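Local structure of putative integron gene cassette protein (Uncultured bacterium, 3FUY) at residues 168-172 with 173-177; 56-59 with 60-63; 85-88 with 89-93. The protein is of unknown function but is encoded by a mobile integron gene cassette from a salt-marsh metagenome, in an assembly of three copies. All blocks are in the same frame, centred on the assembly; numbering follows the deposited sequence.

Interaction 1 (168-172 with 173-177); sequences HPDKD and EYYKD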
ATOM      1  N   HIS B 168      12.329 -13.746  14.275  1.00 30.85           N
ATOM      2  CA  HIS B 168      11.351 -14.242  13.308  1.00 31.61           C
ATOM      3  C   HIS B 168      12.030 -14.247  11.928  1.00 30.34           C
ATOM      4  O   HIS B 168      12.723 -13.296  11.582  1.00 29.27           O
ATOM      5  CB  HIS B 168      10.099 -13.355  13.307  1.00 31.59           C
ATOM      6  CG  HIS B 168       8.964 -13.900  12.495  1.00 33.00           C
ATOM      7  ND1 HIS B 168       8.987 -13.938  11.115  1.00 31.27           N
ATOM      8  CD2 HIS B 168       7.770 -14.424  12.866  1.00 33.17           C
ATOM      9  CE1 HIS B 168       7.860 -14.469  10.673  1.00 34.10           C
ATOM     10  NE2 HIS B 168       7.101 -14.765  11.715  1.00 33.94           N
ATOM     11  N   PRO B 169      11.850 -15.324  11.145  1.00 29.14           N
ATOM     12  CA  PRO B 169      12.550 -15.433   9.855  1.00 27.12           C
ATOM     13  C   PRO B 169      12.232 -14.314   8.869  1.00 27.91           C
ATOM     14  O   PRO B 169      13.023 -14.111   7.948  1.00 30.64           O
ATOM     15  CB  PRO B 169      12.041 -16.767   9.290  1.00 33.60           C
ATOM     16  CG  PRO B 169      11.578 -17.539  10.474  1.00 35.48           C
ATOM     17  CD  PRO B 169      11.039 -16.518  11.435  1.00 29.07           C
ATOM     18  N   ASP B 170      11.112 -13.610   9.045  1.00 25.52           N
ATOM     19  CA  ASP B 170      10.760 -12.504   8.157  1.00 25.89           C
ATOM     20  C   ASP B 170      10.677 -11.139   8.867  1.00 25.91           C
ATOM     21  O   ASP B 170       9.923 -10.266   8.453  1.00 24.26           O
ATOM     22  CB  ASP B 170       9.425 -12.775   7.464  1.00 26.89           C
ATOM     23  CG  ASP B 170       9.515 -13.813   6.360  1.00 27.17           C
ATOM     24  OD1 ASP B 170      10.629 -14.266   6.016  1.00 26.23           O
ATOM     25  OD2 ASP B 170       8.435 -14.188   5.842  1.00 27.67           O
ATOM     26  N   LYS B 171      11.467 -10.944   9.913  1.00 28.79           N
ATOM     27  CA  LYS B 171      11.523  -9.652  10.603  1.00 29.59           C
ATOM     28  C   LYS B 171      11.630  -8.509   9.595  1.00 27.50           C
ATOM     29  O   LYS B 171      12.289  -8.648   8.565  1.00 29.33           O
ATOM     30  CB  LYS B 171      12.732  -9.632  11.540  1.00 32.11           C
ATOM     31  CG  LYS B 171      12.652  -8.641  12.666  1.00 33.68           C
ATOM     32  CD  LYS B 171      14.005  -8.499  13.353  1.00 37.74           C
ATOM     33  CE  LYS B 171      14.556  -9.859  13.780  1.00 43.99           C
ATOM     34  NZ  LYS B 171      15.913  -9.728  14.403  1.00 48.59           N
ATOM     35  N   ASP B 172      10.990  -7.381   9.893  1.00 27.00           N
ATOM     36  CA  ASP B 172      10.932  -6.260   8.960  1.00 27.32           C
ATOM     37  C   ASP B 172      12.307  -5.726   8.565  1.00 30.70           C
ATOM     38  O   ASP B 172      12.504  -5.268   7.435  1.00 33.44           O
ATOM     39  CB  ASP B 172      10.039  -5.129   9.490  1.00 30.18           C
ATOM     40  CG  ASP B 172      10.603  -4.449  10.739  1.00 35.13           C
ATOM     41  OD1 ASP B 172      11.671  -4.868  11.252  1.00 37.33           O
ATOM     42  OD2 ASP B 172       9.959  -3.479  11.207  1.00 36.46           O
ATOM     43  N   GLU B 173      13.249  -5.808   9.496  1.00 28.63           N
ATOM     44  CA  GLU B 173      14.639  -5.398   9.279  1.00 35.72           C
ATOM     45  C   GLU B 173      15.256  -6.063   8.030  1.00 35.61           C
ATOM     46  O   GLU B 173      16.000  -5.435   7.259  1.00 34.18           O
ATOM     47  CB  GLU B 173      15.435  -5.747  10.547  1.00 38.68           C
ATOM     48  CG  GLU B 173      16.947  -5.845  10.416  1.00 46.85           C
ATOM     49  CD  GLU B 173      17.583  -6.518  11.637  1.00 52.52           C
ATOM     50  OE1 GLU B 173      16.871  -6.723  12.643  1.00 55.08           O
ATOM     51  OE2 GLU B 173      18.792  -6.843  11.595  1.00 55.95           O
ATOM     52  N   TYR B 174      14.927  -7.332   7.826  1.00 32.50           N
ATOM     53  CA  TYR B 174      15.482  -8.103   6.715  1.00 28.34           C
ATOM     54  C   TYR B 174      15.044  -7.620   5.337  1.00 28.31           C
ATOM     55  O   TYR B 174      15.535  -8.129   4.325  1.00 28.16           O
ATOM     56  CB  TYR B 174      15.136  -9.585   6.850  1.00 26.60           C
ATOM     57  CG  TYR B 174      15.567 -10.235   8.139  1.00 29.80           C
ATOM     58  CD1 TYR B 174      16.702  -9.810   8.816  1.00 35.22           C
ATOM     59  CD2 TYR B 174      14.843 -11.298   8.673  1.00 29.38           C
ATOM     60  CE1 TYR B 174      17.097 -10.421  10.000  1.00 34.94           C
ATOM     61  CE2 TYR B 174      15.227 -11.916   9.852  1.00 30.54           C
ATOM     62  CZ  TYR B 174      16.356 -11.475  10.514  1.00 35.62           C
ATOM     63  OH  TYR B 174      16.744 -12.106  11.686  1.00 33.52           O
ATOM     64  N   TYR B 175      14.118  -6.662   5.288  1.00 25.23           N
ATOM     65  CA  TYR B 175      13.611  -6.153   4.014  1.00 29.02           C
ATOM     66  C   TYR B 175      14.055  -4.722   3.712  1.00 30.43           C
ATOM     67  O   TYR B 175      13.717  -4.181   2.663  1.00 29.45           O
ATOM     68  CB  TYR B 175      12.076  -6.234   3.977  1.00 25.67           C
ATOM     69  CG  TYR B 175      11.564  -7.655   3.972  1.00 25.86           C
ATOM     70  CD1 TYR B 175      11.225  -8.293   2.782  1.00 23.20           C
ATOM     71  CD2 TYR B 175      11.456  -8.371   5.148  1.00 24.01           C
ATOM     72  CE1 TYR B 175      10.764  -9.619   2.780  1.00 23.69           C
ATOM     73  CE2 TYR B 175      11.004  -9.684   5.159  1.00 22.09           C
ATOM     74  CZ  TYR B 175      10.660 -10.302   3.970  1.00 23.03           C
ATOM     75  OH  TYR B 175      10.209 -11.607   3.987  1.00 25.27           O
ATOM     76  N   LYS B 176      14.783  -4.110   4.641  1.00 29.96           N
ATOM     77  CA  LYS B 176      15.213  -2.718   4.486  1.00 35.03           C
ATOM     78  C   LYS B 176      15.905  -2.406   3.156  1.00 35.15           C
ATOM     79  O   LYS B 176      15.764  -1.299   2.638  1.00 32.13           O
ATOM     80  CB  LYS B 176      16.135  -2.299   5.628  1.00 37.98           C
ATOM     81  CG  LYS B 176      15.425  -1.876   6.896  1.00 43.72           C
ATOM     82  CD  LYS B 176      16.414  -1.212   7.852  1.00 52.31           C
ATOM     83  CE  LYS B 176      15.890  -1.180   9.284  1.00 52.16           C
ATOM     84  NZ  LYS B 176      17.002  -1.453  10.253  1.00 59.50           N
ATOM     85  N   ASP B 177      16.646  -3.372   2.609  1.00 34.62           N
ATOM     86  CA  ASP B 177      17.350  -3.174   1.343  1.00 35.15           C
ATOM     87  C   ASP B 177      16.401  -2.875   0.213  1.00 37.82           C
ATOM     88  O   ASP B 177      16.792  -2.270  -0.788  1.00 35.07           O
ATOM     89  CB  ASP B 177      18.126  -4.433   0.938  1.00 37.26           C
ATOM     90  CG  ASP B 177      19.409  -4.606   1.710  1.00 45.71           C
ATOM     91  OD1 ASP B 177      19.872  -3.623   2.315  1.00 49.05           O
ATOM     92  OD2 ASP B 177      19.959  -5.732   1.706  1.00 50.69           O
TER

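Interaction 2 (56-59 with 60-63); sequences PADK and GDID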
ATOM      1  N   PRO B  56       5.460  -0.437 -14.896  1.00 24.88           N
ATOM      2  CA  PRO B  56       4.453  -0.849 -13.902  1.00 28.56           C
ATOM      3  C   PRO B  56       4.364  -2.377 -13.830  1.00 29.61           C
ATOM      4  O   PRO B  56       4.316  -3.042 -14.872  1.00 29.20           O
ATOM      5  CB  PRO B  56       3.131  -0.290 -14.459  1.00 29.22           C
ATOM      6  CG  PRO B  56       3.496   0.610 -15.586  1.00 33.28           C
ATOM      7  CD  PRO B  56       4.863   0.222 -16.068  1.00 26.77           C
ATOM      8  N   ALA B  57       4.352  -2.924 -12.619  1.00 27.44           N
ATOM      9  CA  ALA B  57       4.109  -4.352 -12.449  1.00 26.77           C
ATOM     10  C   ALA B  57       2.739  -4.785 -12.978  1.00 27.31           C
ATOM     11  O   ALA B  57       1.715  -4.142 -12.707  1.00 26.69           O
ATOM     12  CB  ALA B  57       4.287  -4.750 -11.005  1.00 24.61           C
ATOM     13  N   ASP B  58       2.720  -5.867 -13.759  1.00 26.25           N
ATOM     14  CA  ASP B  58       1.460  -6.394 -14.255  1.00 27.21           C
ATOM     15  C   ASP B  58       1.078  -7.717 -13.585  1.00 24.44           C
ATOM     16  O   ASP B  58       1.783  -8.194 -12.707  1.00 22.48           O
ATOM     17  CB  ASP B  58       1.436  -6.477 -15.790  1.00 28.57           C
ATOM     18  CG  ASP B  58       2.449  -7.452 -16.350  1.00 29.95           C
ATOM     19  OD1 ASP B  58       2.932  -8.344 -15.610  1.00 32.75           O
ATOM     20  OD2 ASP B  58       2.762  -7.327 -17.546  1.00 32.78           O
ATOM     21  N   LYS B  59      -0.060  -8.286 -13.966  1.00 26.27           N
ATOM     22  CA  LYS B  59      -0.502  -9.525 -13.334  1.00 25.98           C
ATOM     23  C   LYS B  59       0.553 -10.620 -13.532  1.00 24.96           C
ATOM     24  O   LYS B  59       0.776 -11.445 -12.643  1.00 24.71           O
ATOM     25  CB  LYS B  59      -1.834  -9.983 -13.925  1.00 31.06           C
ATOM     26  CG  LYS B  59      -2.703 -10.735 -12.935  1.00 40.70           C
ATOM     27  CD  LYS B  59      -3.968 -11.286 -13.578  1.00 40.08           C
ATOM     28  CE  LYS B  59      -4.721 -10.220 -14.330  1.00 36.14           C
ATOM     29  NZ  LYS B  59      -6.001 -10.774 -14.892  1.00 39.51           N
ATOM     30  N   GLY B  60       1.197 -10.617 -14.696  1.00 22.76           N
ATOM     31  CA  GLY B  60       2.222 -11.609 -15.004  1.00 26.58           C
ATOM     32  C   GLY B  60       3.421 -11.502 -14.078  1.00 25.25           C
ATOM     33  O   GLY B  60       3.878 -12.498 -13.511  1.00 23.93           O
ATOM     34  N   ASP B  61       3.931 -10.284 -13.921  1.00 25.63           N
ATOM     35  CA  ASP B  61       4.998 -10.005 -12.964  1.00 25.74           C
ATOM     36  C   ASP B  61       4.661 -10.486 -11.538  1.00 24.59           C
ATOM     37  O   ASP B  61       5.503 -11.052 -10.844  1.00 22.22           O
ATOM     38  CB  ASP B  61       5.311  -8.507 -12.937  1.00 24.53           C
ATOM     39  CG  ASP B  61       5.746  -7.970 -14.289  1.00 29.17           C
ATOM     40  OD1 ASP B  61       6.448  -8.696 -15.033  1.00 30.44           O
ATOM     41  OD2 ASP B  61       5.382  -6.820 -14.607  1.00 27.21           O
ATOM     42  N   ILE B  62       3.440 -10.229 -11.089  1.00 23.50           N
ATOM     43  CA  ILE B  62       3.055 -10.652  -9.749  1.00 21.93           C
ATOM     44  C   ILE B  62       2.952 -12.174  -9.674  1.00 22.73           C
ATOM     45  O   ILE B  62       3.400 -12.772  -8.708  1.00 23.41           O
ATOM     46  CB  ILE B  62       1.744  -9.965  -9.296  1.00 23.47           C
ATOM     47  CG1 ILE B  62       2.022  -8.483  -9.015  1.00 21.55           C
ATOM     48  CG2 ILE B  62       1.175 -10.640  -8.046  1.00 22.53           C
ATOM     49  CD1 ILE B  62       0.754  -7.611  -9.016  1.00 23.11           C
ATOM     50  N   ASP B  63       2.385 -12.802 -10.704  1.00 21.00           N
ATOM     51  CA  ASP B  63       2.305 -14.259 -10.744  1.00 23.21           C
ATOM     52  C   ASP B  63       3.708 -14.894 -10.738  1.00 25.50           C
ATOM     53  O   ASP B  63       3.935 -15.916 -10.090  1.00 24.24           O
ATOM     54  CB  ASP B  63       1.522 -14.729 -11.973  1.00 23.45           C
ATOM     55  CG  ASP B  63       1.098 -16.181 -11.859  1.00 26.28           C
ATOM     56  OD1 ASP B  63       0.364 -16.503 -10.909  1.00 26.06           O
ATOM     57  OD2 ASP B  63       1.515 -17.005 -12.699  1.00 30.25           O
TER
HETATM   58  O   HOH W   1       5.696  -8.211 -17.484  1.00 37.40           O

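Interaction 3 (85-88 with 89-93); sequences FGFK and GPHIR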
ATOM      1  N   PHE B  85       8.380 -27.478  16.132  1.00 54.31           N
ATOM      2  CA  PHE B  85       8.967 -26.744  17.248  1.00 50.36           C
ATOM      3  C   PHE B  85      10.387 -27.236  17.525  1.00 49.16           C
ATOM      4  O   PHE B  85      10.642 -28.436  17.525  1.00 47.20           O
ATOM      5  CB  PHE B  85       8.106 -26.882  18.504  1.00 52.97           C
ATOM      6  CG  PHE B  85       8.735 -26.290  19.730  1.00 44.94           C
ATOM      7  CD1 PHE B  85       8.720 -24.923  19.937  1.00 46.33           C
ATOM      8  CD2 PHE B  85       9.356 -27.099  20.662  1.00 47.04           C
ATOM      9  CE1 PHE B  85       9.307 -24.370  21.059  1.00 45.95           C
ATOM     10  CE2 PHE B  85       9.942 -26.553  21.791  1.00 49.48           C
ATOM     11  CZ  PHE B  85       9.918 -25.187  21.988  1.00 48.55           C
ATOM     12  N   GLY B  86      11.308 -26.306  17.761  1.00 52.85           N
ATOM     13  CA  GLY B  86      12.702 -26.658  17.984  1.00 48.21           C
ATOM     14  C   GLY B  86      13.512 -26.782  16.702  1.00 45.28           C
ATOM     15  O   GLY B  86      14.700 -27.103  16.746  1.00 40.96           O
ATOM     16  N   PHE B  87      12.865 -26.540  15.561  1.00 43.78           N
ATOM     17  CA  PHE B  87      13.546 -26.550  14.266  1.00 40.28           C
ATOM     18  C   PHE B  87      14.894 -25.842  14.370  1.00 40.49           C
ATOM     19  O   PHE B  87      14.984 -24.720  14.870  1.00 37.74           O
ATOM     20  CB  PHE B  87      12.681 -25.888  13.192  1.00 38.37           C
ATOM     21  CG  PHE B  87      13.338 -25.831  11.832  1.00 43.16           C
ATOM     22  CD1 PHE B  87      13.688 -26.999  11.167  1.00 40.76           C
ATOM     23  CD2 PHE B  87      13.594 -24.611  11.215  1.00 39.26           C
ATOM     24  CE1 PHE B  87      14.288 -26.953   9.913  1.00 40.72           C
ATOM     25  CE2 PHE B  87      14.193 -24.563   9.950  1.00 37.03           C
ATOM     26  CZ  PHE B  87      14.536 -25.738   9.308  1.00 39.08           C
ATOM     27  N   LYS B  88      15.946 -26.500  13.896  1.00 36.60           N
ATOM     28  CA  LYS B  88      17.299 -26.000  14.125  1.00 43.33           C
ATOM     29  C   LYS B  88      17.871 -25.255  12.929  1.00 40.23           C
ATOM     30  O   LYS B  88      19.016 -24.817  12.958  1.00 39.28           O
ATOM     31  CB  LYS B  88      18.233 -27.141  14.543  1.00 48.50           C
ATOM     32  CG  LYS B  88      17.967 -27.656  15.954  1.00 52.62           C
ATOM     33  CD  LYS B  88      18.450 -29.087  16.134  1.00 59.88           C
ATOM     34  CE  LYS B  88      17.712 -29.770  17.284  1.00 66.33           C
ATOM     35  NZ  LYS B  88      17.647 -31.248  17.102  1.00 71.42           N
ATOM     36  N   GLY B  89      17.064 -25.088  11.888  1.00 39.19           N
ATOM     37  CA  GLY B  89      17.513 -24.392  10.699  1.00 36.02           C
ATOM     38  C   GLY B  89      18.183 -25.352   9.743  1.00 37.43           C
ATOM     39  O   GLY B  89      18.237 -26.551  10.003  1.00 38.29           O
ATOM     40  N   PRO B  90      18.682 -24.830   8.619  1.00 35.75           N
ATOM     41  CA  PRO B  90      18.594 -23.401   8.286  1.00 33.71           C
ATOM     42  C   PRO B  90      17.217 -22.978   7.751  1.00 34.89           C
ATOM     43  O   PRO B  90      16.434 -23.824   7.316  1.00 31.78           O
ATOM     44  CB  PRO B  90      19.640 -23.239   7.186  1.00 35.40           C
ATOM     45  CG  PRO B  90      19.762 -24.600   6.560  1.00 35.39           C
ATOM     46  CD  PRO B  90      19.469 -25.602   7.640  1.00 36.59           C
ATOM     47  N   HIS B  91      16.949 -21.674   7.790  1.00 30.32           N
ATOM     48  CA  HIS B  91      15.790 -21.082   7.129  1.00 30.30           C
ATOM     49  C   HIS B  91      16.217 -20.493   5.780  1.00 31.94           C
ATOM     50  O   HIS B  91      17.245 -19.806   5.690  1.00 31.45           O
ATOM     51  CB  HIS B  91      15.221 -19.928   7.957  1.00 27.15           C
ATOM     52  CG  HIS B  91      14.603 -20.330   9.261  1.00 34.71           C
ATOM     53  ND1 HIS B  91      13.284 -20.720   9.377  1.00 31.06           N
ATOM     54  CD2 HIS B  91      15.103 -20.326  10.519  1.00 36.33           C
ATOM     55  CE1 HIS B  91      13.011 -20.979  10.643  1.00 31.71           C
ATOM     56  NE2 HIS B  91      14.095 -20.741  11.358  1.00 39.36           N
ATOM     57  N   ILE B  92      15.433 -20.738   4.734  1.00 28.19           N
ATOM     58  CA  ILE B  92      15.646 -20.062   3.464  1.00 26.85           C
ATOM     59  C   ILE B  92      14.434 -19.177   3.239  1.00 25.38           C
ATOM     60  O   ILE B  92      13.314 -19.673   3.153  1.00 26.78           O
ATOM     61  CB  ILE B  92      15.754 -21.049   2.284  1.00 26.28           C
ATOM     62  CG1 ILE B  92      16.785 -22.137   2.564  1.00 35.36           C
ATOM     63  CG2 ILE B  92      16.122 -20.316   1.027  1.00 26.42           C
ATOM     64  CD1 ILE B  92      17.060 -23.019   1.350  1.00 34.60           C
ATOM     65  N   ARG B  93      14.645 -17.870   3.150  1.00 25.85           N
ATOM     66  CA  ARG B  93      13.526 -16.941   3.090  1.00 24.66           C
ATOM     67  C   ARG B  93      13.636 -16.024   1.891  1.00 26.17           C
ATOM     68  O   ARG B  93      14.701 -15.466   1.628  1.00 25.24           O
ATOM     69  CB  ARG B  93      13.467 -16.096   4.370  1.00 24.42           C
ATOM     70  CG  ARG B  93      13.484 -16.908   5.655  1.00 24.43           C
ATOM     71  CD  ARG B  93      12.259 -17.835   5.763  1.00 24.53           C
ATOM     72  NE  ARG B  93      10.986 -17.118   5.652  1.00 23.07           N
ATOM     73  CZ  ARG B  93       9.797 -17.708   5.772  1.00 27.20           C
ATOM     74  NH1 ARG B  93       9.729 -19.009   6.027  1.00 27.87           N
ATOM     75  NH2 ARG B  93       8.677 -17.005   5.657  1.00 26.36           N
TER
HETATM   76  O   HOH W   2      13.775 -21.593  14.004  1.00 41.60           O

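Interaction 1 (168-172 with 173-177)
K171 lays the root of its side chain over one face of the Y174 ring: CB stands 4.1 Å from the ring centroid and 24° off the ring normal, which meets the geometry of a CH-pi contact. The contact lies toward the rim of the ring, on the CD2-CE2 side. A chi1 of -158° swings CG of K171 away from the backbone N, and with a bend at chi3 the rest of the chain runs alongside E173, the two side chains pointing the same way. K171 NZ and E173 OE1 are 3.6 Å apart, a long salt bridge, and K171 CD packs against the same oxygen. At the edge of the same CD2-CE2 side of Y174, P169 O lies near the ring plane, 3.4 Å from Y174 CD2. The phenol OH of Y174 is hydrogen-bonded to E160.

The backbone passes from a type I beta turn, H168 to K171, into a 3-10 segment in the loop after strand 150-160. Two i to i+3 bonds mark the 3-10 segment, from Y174 N to K171 O and from Y175 N to D172 O, each 3.0 Å long. Inside the turn, H168 ND1 takes the N-H of D170 in its ring plane at 165°.

Y175 turns its edge to the chain, with K171 O 3.5 Å from CD2. Its OH lies 3.3 Å from D170 CG, the carboxylate plane nearly perpendicular to the ring, yet the hydroxyl is hydrogen-bonded to the backbone O of F45. The buried carboxylate of D170 is instead matched by R93 and R95, one salt bridge to each oxygen. D172 faces the second subunit, where S33 bonds to its OD2 and T53 packs on K171.

Interaction 2 (56-59 with 60-63)
D58 and D61 exchange hydrogen bonds across the first turn of helix 59-79, the reciprocal pattern that defines a capping box. D61 N reaches D58 OD1 at 2.8 Å and 173°, nearly in line with the C-O bond; in return D58 N donates to D61 OD2 at 3.0 Å. That second donor comes from the anti side of the carboxylate and 30° out of its plane. A chi1 of 64° turns the D58 carboxylate back over the helix start. The close packing brings D58 OD1 within 3.1 Å of D61 OD2, two like charges whose repulsion is probably eased by the amide N-H groups. Behind the box, regular helical bonds follow, I62 N to D58 O and D63 N to K59 O.

The looser side is watery: one water donates to both D58 OD2 and D61 OD1, the latter at 2.6 Å, and K59 is exposed. D61 OD1 also has a hydrogen bond with the hydroxyl of Y105, which ties the box to the connection between strands 91-100 and 106-116. R38 of the third subunit bonds to A57 O. Beneath the cap, A57 and I62 pack from the start of helix 59-79 onto strands 44-49, 34-39 and 25-29.

Interaction 3 (85-88 with 89-93)
F87 points its edge at the face of H91 in a T-shaped pair, the ring centroids 5.2 Å apart and the planes at 80°. The touching atoms are CD2 and CE2 of F87, with F87 CD2 3.7 Å from H91 CE1, and the contact falls toward the rim of the imidazole. At chi1 179° the CB-CG bond of F87 runs opposite the backbone N, which carries the ring over the following peptide. One face of that ring therefore meets the backbone of G89, whose N lies 3.4 Å above the ring plane over its centre. The far end of the ring is also used: F87 CZ approaches P90 O at 3.4 Å, near the ring plane. P90 follows a cis peptide bond, and its carbonyl has a hydrogen bond from Q76 of helix 59-79.

The loop here hands over to strand 91-100, and H91 meets a second aromatic ring, that of F167. At the imidazole edge, in plane, NE2 shares a 2.8 Å hydrogen bond with a water that donates only weakly to F87 O. With no direct hydrogen bond between 85-88 and 89-93, the placing of F87 probably depends on ring and peptide packing, and the water bridge, weak at F87 O, should add little directional restraint.

How the interactions relate
Interactions 1 and 3 are joined directly, although their centres lie 16 Å apart: D170 OD2 meets R93 NH2 in a 2.8 Å salt bridge, and P169 CG packs 3.7 Å from H91 CE1. The loop after strand 150-160 is thus fixed against the start of strand 91-100. Interaction 2 stands apart, its nearest atoms about 14 Å from interaction 1. The centres of interactions 2 and 3 are 30 Å apart, on opposite sides of the chain's centre, and helix 59-79, which begins within interaction 2, meets interaction 3 near its far end through Q76 and I79. Interactions 1 and 2 meet the second and third subunits respectively, whereas no other chain of the assembly touches interaction 3.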